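Local coordinates for Lmo2125 protein (Listeria monocytogenes serovar 1/2a, PDB 5TU0), which binds maltose and, as a probable lipoprotein of the bacterial solute-binding family, probably delivers it to a sugar transporter, at residues I113-L118 with E334-A339. The protein carries 2 engineered substitutions. Residues are numbered along the deposited sequence; the frame is centred on the assembly and turned at random.
Sequences IETLVL and EQYKNA
T115, in segment 113-118 on the broken strand 105-121, and Y336 of segment 334-339 bring their CA atoms within 6.2 Å of each other, and Y336 to A339 form a type I beta turn. The contact lies beneath the sugar pocket of a periplasmic-binding-protein fold. E114 points the other way and touches both glucose units of the bound maltose. Its neighbours I113 and T115 point toward segment 334-339.

I113 lies over one face of the Y336 ring. Its CB makes a CH-pi contact 3.8 Å from the ring centroid, 20° off the normal. CB, CG2 and CD1 of I113 meet the ring at different places. CG2 is 3.5 Å from CZ of Y336, at the hydroxyl end, while CD1 of I113 is 3.7 Å from CG of Y336, at the root of the ring. I113 CG1 sits between the backbone N and carbonyl carbon (chi1 59°), which leaves CG2 beside the N. The carbonyl O of E114 lies at the ring edge, in plane, 3.9 Å from CE1 of Y336. The phenol OH is hydrogen-bonded to D96 and Q99.

T115 turns its two branches to different partners. OG1 is hydrogen-bonded to the carbonyl O of F270 and also lies against the methyl of A339. CG2 of T115 packs on CB of Q335, 3.8 Å away, and the two side chains cross at about a right angle. OE1 of Q335 accepts from the backbone N of I258. The buried carbonyl O of L116 has no hydrogen-bond partner; it sits 3.2 Å from CG of Q335.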
# COMPACT_ATOMS: atom_id res chain seq x y z
N ILE A 113 -8.12 -1.22 -3.07
CA ILE A 113 -7.11 -0.16 -3.02
C ILE A 113 -6.84 0.18 -1.58
O ILE A 113 -7.70 0.01 -0.73
CB ILE A 113 -7.52 1.14 -3.77
CG1 ILE A 113 -8.82 1.74 -3.21
CG2 ILE A 113 -7.64 0.86 -5.26
CD1 ILE A 113 -9.00 3.23 -3.49
N GLU A 114 -5.62 0.61 -1.30
CA GLU A 114 -5.27 1.07 0.02
C GLU A 114 -4.05 1.95 -0.03
O GLU A 114 -3.27 1.88 -0.96
CB GLU A 114 -5.07 -0.09 1.01
CG GLU A 114 -4.01 -1.10 0.64
CD GLU A 114 -3.67 -2.03 1.80
OE1 GLU A 114 -4.44 -2.08 2.80
OE2 GLU A 114 -2.62 -2.70 1.71
N THR A 115 -3.93 2.82 0.96
CA THR A 115 -2.78 3.68 1.06
C THR A 115 -2.74 4.18 2.49
O THR A 115 -3.67 3.93 3.28
CB THR A 115 -2.82 4.86 0.06
OG1 THR A 115 -1.57 5.56 0.08
CG2 THR A 115 -3.93 5.84 0.38
N LEU A 116 -1.66 4.86 2.82
CA LEU A 116 -1.48 5.44 4.13
C LEU A 116 -2.45 6.58 4.39
O LEU A 116 -2.83 7.32 3.49
CB LEU A 116 -0.04 5.92 4.31
CG LEU A 116 1.06 4.88 4.33
CD1 LEU A 116 2.40 5.56 4.59
CD2 LEU A 116 0.81 3.82 5.39
N VAL A 117 -2.82 6.73 5.66
CA VAL A 117 -3.77 7.73 6.10
C VAL A 117 -3.29 8.31 7.43
O VAL A 117 -2.28 7.85 7.98
CB VAL A 117 -5.20 7.13 6.26
CG1 VAL A 117 -5.73 6.60 4.92
CG2 VAL A 117 -5.23 6.01 7.29
N LEU A 118 -4.01 9.31 7.93
CA LEU A 118 -3.69 9.88 9.24
C LEU A 118 -4.75 9.42 10.26
O LEU A 118 -5.95 9.72 10.10
CB LEU A 118 -3.71 11.41 9.20
CG LEU A 118 -3.35 12.08 10.52
CD1 LEU A 118 -1.84 12.06 10.71
CD2 LEU A 118 -3.87 13.50 10.62
N GLU A 334 -9.82 9.44 -0.43
CA GLU A 334 -9.30 10.78 -0.65
C GLU A 334 -7.80 10.77 -0.84
O GLU A 334 -7.29 11.38 -1.77
CB GLU A 334 -9.67 11.69 0.54
CG GLU A 334 -9.27 13.15 0.40
CD GLU A 334 -9.94 13.84 -0.79
OE1 GLU A 334 -11.10 13.49 -1.13
OE2 GLU A 334 -9.29 14.74 -1.37
N GLN A 335 -7.10 10.07 0.03
CA GLN A 335 -5.64 10.03 -0.06
C GLN A 335 -5.16 9.29 -1.32
O GLN A 335 -4.16 9.66 -1.93
CB GLN A 335 -5.03 9.39 1.19
CG GLN A 335 -3.53 9.55 1.25
CD GLN A 335 -3.11 11.01 1.34
OE1 GLN A 335 -3.70 11.79 2.08
NE2 GLN A 335 -2.10 11.37 0.58
N TYR A 336 -5.91 8.27 -1.73
CA TYR A 336 -5.52 7.49 -2.92
C TYR A 336 -5.41 8.37 -4.17
O TYR A 336 -4.62 8.08 -5.07
CB TYR A 336 -6.51 6.33 -3.12
CG TYR A 336 -5.99 5.24 -4.01
CD1 TYR A 336 -5.12 4.27 -3.52
CD2 TYR A 336 -6.38 5.16 -5.34
CE1 TYR A 336 -4.66 3.25 -4.33
CE2 TYR A 336 -5.93 4.15 -6.15
CZ TYR A 336 -5.06 3.20 -5.64
OH TYR A 336 -4.62 2.21 -6.48
N LYS A 337 -6.17 9.48 -4.20
CA LYS A 337 -6.12 10.42 -5.33
C LYS A 337 -4.70 10.95 -5.53
O LYS A 337 -4.31 11.26 -6.65
CB LYS A 337 -7.04 11.63 -5.10
CG LYS A 337 -8.52 11.32 -4.98
CD LYS A 337 -9.27 12.59 -4.61
CE LYS A 337 -10.72 12.31 -4.26
NZ LYS A 337 -11.45 11.70 -5.39
N ASN A 338 -3.94 11.04 -4.45
CA ASN A 338 -2.57 11.55 -4.50
C ASN A 338 -1.50 10.46 -4.40
O ASN A 338 -0.32 10.78 -4.35
CB ASN A 338 -2.37 12.56 -3.36
CG ASN A 338 -3.40 13.68 -3.39
OD1 ASN A 338 -4.13 13.90 -2.43
ND2 ASN A 338 -3.48 14.37 -4.49
N ALA A 339 -1.91 9.19 -4.38
CA ALA A 339 -0.95 8.08 -4.29
C ALA A 339 -0.52 7.60 -5.67
O ALA A 339 -1.34 7.58 -6.60
CB ALA A 339 -1.56 6.92 -3.52